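Local coordinates for protein putative NADH-depentdent flavin oxidoreductase (Cupriavidus metallidurans, PDB 5OCS) that probably uses an FMN cofactor and a nicotinamide coenzyme to reduce activated alkenes, as an ene-reductase of the Old Yellow Enzyme family, at residues 217-220 and 221-224; 152-155 and 156-160; 251-254 and 255-259. All coordinates share one frame; numbering follows the deposited sequence.

Contact 1 (217-220 and 221-224); sequences AVRE and AFPA
Arg219 reaches from the last full turn of its helix to the chain that leaves it, and one nitrogen, NH2, meets two successive backbone carbonyls. Arg219 NH2 donates to Phe222 O at 3.0 Å, with the oxygen in the guanidinium plane, although the donor stands well above the plane of that carbonyl. A second bond, from Arg219 NH2 to Pro223 O at 2.9 Å, is weak, its N-H...O angle being 128°. The arginine side chain turns back because it bends at chi2 (60°) and again at chi3 (-71°), which swings the guanidinium round to the exit segment. A long side chain with several N-H groups suits this place, since carbonyls beyond a helix end have no helical amide to pair with.

Behind this grip lie the last helical bonds. Ala221 N donates to Ala217 O at 3.1 Å, and Phe222 N to Val218 O at 2.9 Å, before Phe222 turns to extended backbone angles. CB of Phe222 lies 3.3 Å from Val218 O, while its ring leads away from the helix end into the interior, where a large apolar group belongs. Pro223, which has no N-H to donate, fits a chain that has left the helix.

Arg219 NH1 donates a hydrogen bond to Arg226 O, further along this helix-to-strand turn of the beta/alpha barrel. Val218 packs on Ile175 and Val177 of strand 175-179 and, with Phe222, on Val228 of strand 228-233; Ala217 and Ala221 lie against Val161 of helix 150-169, and Phe222 and Pro223 against its Ala168.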
loop_
_atom_site.group_PDB
_atom_site.type_symbol
_atom_site.label_atom_id
_atom_site.label_comp_id
_atom_site.label_asym_id
_atom_site.label_seq_id
_atom_site.Cartn_x
_atom_site.Cartn_y
_atom_site.Cartn_z
ATOM N N ALA D 217 23.459 -10.656 24.504
ATOM C CA ALA D 217 22.897 -9.563 25.250
ATOM C C ALA D 217 21.471 -9.235 24.842
ATOM O O ALA D 217 20.623 -8.963 25.707
ATOM C CB ALA D 217 23.776 -8.344 25.144
ATOM N N VAL D 218 21.208 -9.282 23.535
ATOM C CA VAL D 218 19.860 -9.094 23.005
ATOM C C VAL D 218 18.922 -10.205 23.453
ATOM O O VAL D 218 17.776 -9.949 23.866
ATOM C CB VAL D 218 19.884 -8.989 21.469
ATOM C CG1 VAL D 218 18.469 -9.120 20.891
ATOM C CG2 VAL D 218 20.528 -7.655 21.053
ATOM N N ARG D 219 19.389 -11.434 23.396
ATOM C CA ARG D 219 18.566 -12.576 23.759
ATOM C C ARG D 219 18.220 -12.521 25.261
ATOM O O ARG D 219 17.126 -12.910 25.664
ATOM C CB ARG D 219 19.307 -13.865 23.415
ATOM C CG ARG D 219 18.675 -15.200 23.785
ATOM C CD ARG D 219 17.323 -15.457 23.136
ATOM N NE ARG D 219 16.284 -14.614 23.700
ATOM C CZ ARG D 219 15.014 -14.594 23.297
ATOM N NH1 ARG D 219 14.591 -15.378 22.318
ATOM N NH2 ARG D 219 14.179 -13.730 23.871
ATOM N N GLU D 220 19.173 -12.083 26.067
ATOM C CA GLU D 220 18.933 -11.936 27.501
ATOM C C GLU D 220 17.908 -10.840 27.784
ATOM O O GLU D 220 17.040 -11.011 28.659
ATOM C CB GLU D 220 20.228 -11.639 28.231
ATOM C CG GLU D 220 20.120 -11.806 29.751
ATOM C CD GLU D 220 19.451 -10.666 30.460
ATOM O OE1 GLU D 220 19.544 -9.508 29.975
ATOM O OE2 GLU D 220 18.826 -10.931 31.526
ATOM N N ALA D 221 17.997 -9.726 27.062
ATOM C CA ALA D 221 17.151 -8.586 27.332
ATOM C C ALA D 221 15.716 -8.737 26.801
ATOM O O ALA D 221 14.793 -8.159 27.373
ATOM C CB ALA D 221 17.773 -7.328 26.798
ATOM N N PHE D 222 15.544 -9.431 25.681
ATOM C CA PHE D 222 14.243 -9.522 24.990
ATOM C C PHE D 222 13.426 -10.647 25.631
ATOM O O PHE D 222 13.996 -11.682 26.013
ATOM C CB PHE D 222 14.453 -9.823 23.500
ATOM C CG PHE D 222 13.318 -9.400 22.583
ATOM C CD1 PHE D 222 12.955 -8.063 22.462
ATOM C CD2 PHE D 222 12.696 -10.338 21.744
ATOM C CE1 PHE D 222 11.944 -7.665 21.597
ATOM C CE2 PHE D 222 11.695 -9.970 20.883
ATOM C CZ PHE D 222 11.319 -8.626 20.814
ATOM N N PRO D 223 12.100 -10.453 25.771
ATOM C CA PRO D 223 11.302 -11.465 26.467
ATOM C C PRO D 223 11.543 -12.869 25.950
ATOM O O PRO D 223 11.469 -13.118 24.764
ATOM C CB PRO D 223 9.852 -11.001 26.209
ATOM C CG PRO D 223 9.973 -9.510 26.143
ATOM C CD PRO D 223 11.286 -9.268 25.415
ATOM N N ALA D 224 11.864 -13.791 26.856
ATOM C CA ALA D 224 12.352 -15.130 26.472
ATOM C C ALA D 224 11.470 -15.893 25.476
ATOM O O ALA D 224 11.963 -16.644 24.660
ATOM C CB ALA D 224 12.607 -15.979 27.740
#

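Contact 2 (152-155 and 156-160); sequences GMKK and IRDDF
Met153 and Arg157, one helical turn apart, form the packed flank of this stretch: the methionine CB is 3.9 Å from Arg157 NH2, and its methyl CE lies at a similar range. CG of Arg157 beside the backbone N (chi1 -59°) sends the extended chain back along the preceding turn, and a turn at chi4 (86°) presents one guanidinium face to Met153 O, while NH2 forms a salt bridge with Glu213. A flexible thioether and a long aliphatic stem suit this flank, where both also meet Tyr200. Ile156 lies close to the preceding turn as well, its CD1 being 3.5 Å from Gly152 O.

On the outward, more exposed side of this amphipathic barrel helix, lysines and aspartates pair i to i+4. Lys155 NZ forms a salt bridge with Asp159 OD2 at 2.6 Å, on the syn lone pair, and a water accepts from NZ while donating to Asp159 OD1. Glu63 is a second carboxylate partner of this ammonium group, which would probably favour its charged form. Lys154 NZ to Asp158 OD2, at 3.2 Å, is a longer bridge; a turn at chi4 (46°) brings the amine back to the acid.

The packed flank faces helix 204-221: Met153, Ile156 and the Arg157 chain rest on Phe210, and Phe160 on Val214, while Met153 and Ile156 also touch helix 184-189.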
loop_
_atom_site.group_PDB
_atom_site.type_symbol
_atom_site.label_atom_id
_atom_site.label_comp_id
_atom_site.label_asym_id
_atom_site.label_seq_id
_atom_site.Cartn_x
_atom_site.Cartn_y
_atom_site.Cartn_z
ATOM N N GLY D 152 33.939 1.468 23.952
ATOM C CA GLY D 152 33.128 1.594 22.721
ATOM C C GLY D 152 32.342 0.349 22.440
ATOM O O GLY D 152 31.195 0.430 21.996
ATOM N N MET D 153 32.942 -0.806 22.691
ATOM C CA MET D 153 32.270 -2.073 22.513
ATOM C C MET D 153 31.155 -2.258 23.544
ATOM O O MET D 153 30.118 -2.809 23.212
ATOM C CB MET D 153 33.255 -3.239 22.531
ATOM C CG MET D 153 34.088 -3.211 21.268
ATOM S SD MET D 153 35.409 -4.406 21.186
ATOM C CE MET D 153 34.628 -5.959 21.114
ATOM N N LYS D 154 31.399 -1.837 24.801
ATOM C CA LYS D 154 30.355 -1.819 25.821
ATOM C C LYS D 154 29.179 -0.930 25.468
ATOM O O LYS D 154 28.022 -1.365 25.638
ATOM C CB LYS D 154 30.926 -1.414 27.184
ATOM C CG LYS D 154 29.892 -1.300 28.293
ATOM C CD LYS D 154 30.615 -1.058 29.624
ATOM C CE LYS D 154 29.746 -0.501 30.749
ATOM N NZ LYS D 154 28.477 -1.240 30.832
ATOM N N LYS D 155 29.442 0.281 24.980
ATOM C CA LYS D 155 28.363 1.151 24.503
ATOM C C LYS D 155 27.518 0.426 23.459
ATOM O O LYS D 155 26.292 0.373 23.567
ATOM C CB LYS D 155 28.878 2.462 23.917
ATOM C CG LYS D 155 27.796 3.492 23.681
ATOM C CD LYS D 155 28.248 4.724 22.932
ATOM C CE LYS D 155 27.106 5.690 22.738
ATOM N NZ LYS D 155 26.098 5.166 21.772
ATOM N N ILE D 156 28.160 -0.187 22.481
ATOM C CA ILE D 156 27.393 -0.913 21.451
ATOM C C ILE D 156 26.543 -2.049 22.027
ATOM O O ILE D 156 25.344 -2.125 21.684
ATOM C CB ILE D 156 28.305 -1.392 20.305
ATOM C CG1 ILE D 156 28.806 -0.158 19.547
ATOM C CG2 ILE D 156 27.550 -2.334 19.369
ATOM C CD1 ILE D 156 30.119 -0.418 18.826
ATOM N N ARG D 157 27.124 -2.913 22.885
ATOM C CA ARG D 157 26.351 -3.958 23.541
ATOM C C ARG D 157 25.137 -3.342 24.238
ATOM O O ARG D 157 24.002 -3.799 24.035
ATOM C CB ARG D 157 27.131 -4.769 24.594
ATOM C CG ARG D 157 28.377 -5.493 24.106
ATOM C CD ARG D 157 28.980 -6.437 25.161
ATOM N NE ARG D 157 30.327 -6.843 24.733
ATOM C CZ ARG D 157 31.450 -6.159 24.965
ATOM N NH1 ARG D 157 31.418 -5.050 25.699
ATOM N NH2 ARG D 157 32.631 -6.612 24.478
ATOM N N ASP D 158 25.385 -2.308 25.043
ATOM C CA ASP D 158 24.322 -1.739 25.840
ATOM C C ASP D 158 23.268 -1.074 24.952
ATOM O O ASP D 158 22.105 -1.072 25.319
ATOM C CB ASP D 158 24.854 -0.738 26.840
ATOM C CG ASP D 158 25.673 -1.383 27.929
ATOM O OD1 ASP D 158 25.597 -2.629 28.160
ATOM O OD2 ASP D 158 26.420 -0.621 28.520
ATOM N N ASP D 159 23.688 -0.501 23.824
ATOM C CA ASP D 159 22.764 0.159 22.872
ATOM C C ASP D 159 21.854 -0.893 22.201
ATOM O O ASP D 159 20.641 -0.669 22.049
ATOM C CB ASP D 159 23.511 0.958 21.805
ATOM C CG ASP D 159 24.187 2.198 22.347
ATOM O OD1 ASP D 159 23.880 2.630 23.493
ATOM O OD2 ASP D 159 25.004 2.773 21.609
ATOM N N PHE D 160 22.423 -2.034 21.824
ATOM C CA PHE D 160 21.617 -3.142 21.321
ATOM C C PHE D 160 20.564 -3.594 22.349
ATOM O O PHE D 160 19.405 -3.840 22.012
ATOM C CB PHE D 160 22.472 -4.311 20.872
ATOM C CG PHE D 160 22.862 -4.259 19.416
ATOM C CD1 PHE D 160 22.032 -4.819 18.443
ATOM C CD2 PHE D 160 24.069 -3.647 19.000
ATOM C CE1 PHE D 160 22.371 -4.773 17.081
ATOM C CE2 PHE D 160 24.426 -3.623 17.647
ATOM C CZ PHE D 160 23.562 -4.165 16.681
HETATM O O HOH W 1 23.518 5.091 23.492
#

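Contact 3 (251-254 and 255-259); sequences SHEL and KARGS
A Schellman motif ends helix 244-256 here, at the point where this beta-alpha-beta unit turns toward strand 262-265. Ser259 N returns to Leu254 O at 2.9 Å, and Gly258 N to Lys255 O at 3.2 Å. Gly258, the C-prime residue, has a phi of 86°, at which a side chain would press on the preceding carbonyl oxygen. The reversal brings Ser259 CB to 3.6 Å from Leu254 CB; the compact serine fits this buried spot, and its hydroxyl is bonded to Ala261 O.

One turn back, Glu253 OE1 forms a salt bridge with the Arg257 guanidinium, taking two hydrogen bonds at its edge: from NE at 3.0 Å, on the anti lone pair, and from NH2 at 3.2 Å, from above the carboxylate plane. The two flat groups are turned 77° apart. Arg257 runs extended from CG to NE past the Glu253 carbonyl, its CG 3.4 Å from Glu253 O.

Arg257 NH1 carries a further salt bridge to Asp216 of helix 204-221. With different nitrogens bound to two carboxylates, the guanidinium is probably held against rotation and its charge balanced, so the chemistry joins the end of one helix to its neighbour.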
loop_
_atom_site.group_PDB
_atom_site.type_symbol
_atom_site.label_atom_id
_atom_site.label_comp_id
_atom_site.label_asym_id
_atom_site.label_seq_id
_atom_site.Cartn_x
_atom_site.Cartn_y
_atom_site.Cartn_z
ATOM N N SER D 251 26.462 -20.402 12.905
ATOM C CA SER D 251 25.078 -20.910 12.994
ATOM C C SER D 251 24.983 -21.999 14.073
ATOM O O SER D 251 24.036 -22.008 14.870
ATOM C CB SER D 251 24.594 -21.401 11.668
ATOM O OG SER D 251 24.591 -20.328 10.718
ATOM N N HIS D 252 26.014 -22.840 14.185
ATOM C CA HIS D 252 26.068 -23.800 15.329
ATOM C C HIS D 252 26.085 -23.067 16.678
ATOM O O HIS D 252 25.375 -23.452 17.629
ATOM C CB HIS D 252 27.287 -24.786 15.254
ATOM C CG HIS D 252 27.150 -25.880 14.230
ATOM N ND1 HIS D 252 26.193 -26.866 14.304
ATOM C CD2 HIS D 252 27.883 -26.159 13.130
ATOM C CE1 HIS D 252 26.325 -27.691 13.284
ATOM N NE2 HIS D 252 27.334 -27.274 12.544
ATOM N N GLU D 253 26.901 -22.028 16.795
ATOM C CA GLU D 253 26.938 -21.246 18.018
ATOM C C GLU D 253 25.626 -20.568 18.309
ATOM O O GLU D 253 25.175 -20.584 19.457
ATOM C CB GLU D 253 28.041 -20.224 18.007
ATOM C CG GLU D 253 29.415 -20.804 18.264
ATOM C CD GLU D 253 29.541 -21.401 19.656
ATOM O OE1 GLU D 253 28.922 -20.918 20.626
ATOM O OE2 GLU D 253 30.240 -22.403 19.759
ATOM N N LEU D 254 25.002 -20.010 17.267
ATOM C CA LEU D 254 23.686 -19.366 17.442
ATOM C C LEU D 254 22.664 -20.364 17.998
ATOM O O LEU D 254 21.944 -20.061 18.950
ATOM C CB LEU D 254 23.193 -18.787 16.113
ATOM C CG LEU D 254 23.994 -17.558 15.685
ATOM C CD1 LEU D 254 23.765 -17.232 14.221
ATOM C CD2 LEU D 254 23.620 -16.379 16.542
ATOM N N LYS D 255 22.643 -21.558 17.430
ATOM C CA LYS D 255 21.743 -22.606 17.916
ATOM C C LYS D 255 21.984 -22.954 19.387
ATOM O O LYS D 255 21.042 -23.039 20.175
ATOM C CB LYS D 255 21.857 -23.843 17.051
ATOM C CG LYS D 255 20.936 -24.962 17.484
ATOM C CD LYS D 255 20.809 -26.018 16.426
ATOM C CE LYS D 255 19.917 -27.163 16.910
ATOM N NZ LYS D 255 19.481 -27.943 15.721
ATOM N N ALA D 256 23.241 -23.123 19.771
ATOM C CA ALA D 256 23.595 -23.445 21.161
ATOM C C ALA D 256 23.273 -22.307 22.116
ATOM O O ALA D 256 23.006 -22.531 23.299
ATOM C CB ALA D 256 25.084 -23.765 21.260
ATOM N N ARG D 257 23.261 -21.076 21.616
ATOM C CA ARG D 257 22.933 -19.940 22.431
ATOM C C ARG D 257 21.451 -19.534 22.354
ATOM O O ARG D 257 21.103 -18.495 22.816
ATOM C CB ARG D 257 23.848 -18.774 22.064
ATOM C CG ARG D 257 25.302 -19.032 22.500
ATOM C CD ARG D 257 26.255 -18.068 21.857
ATOM N NE ARG D 257 27.649 -18.538 21.914
ATOM C CZ ARG D 257 28.671 -17.876 22.454
ATOM N NH1 ARG D 257 28.520 -16.684 23.015
ATOM N NH2 ARG D 257 29.886 -18.412 22.408
ATOM N N GLY D 258 20.593 -20.365 21.802
ATOM C CA GLY D 258 19.152 -20.085 21.873
ATOM C C GLY D 258 18.607 -19.178 20.789
ATOM O O GLY D 258 17.482 -18.685 20.913
ATOM N N SER D 259 19.370 -18.945 19.730
ATOM C CA SER D 259 18.768 -18.403 18.489
ATOM C C SER D 259 17.564 -19.170 17.987
ATOM O O SER D 259 17.550 -20.400 17.996
ATOM C CB SER D 259 19.802 -18.316 17.365
ATOM O OG SER D 259 19.284 -17.463 16.342
#

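In the fold
Along the chain the three contacts come in series, contact 2 first, then contact 1, then contact 3; none encloses or crosses another, and each closes only a local helical turn or helix end. All belong to the outer helical layer of an eight-stranded parallel barrel. Contact 2 lies in helix 150-169, which precedes strand 175-179; contact 1 ends helix 204-221 ahead of strand 228-233; contact 3 ends helix 244-256 ahead of strand 262-265. Contact 1 touches both others: Val218 CG2 packs 3.9 Å from Phe160 CB, and Arg219 CD lies 3.9 Å from Gly258 O. Contacts 2 and 3 stay about 10 Å apart at their nearest atoms.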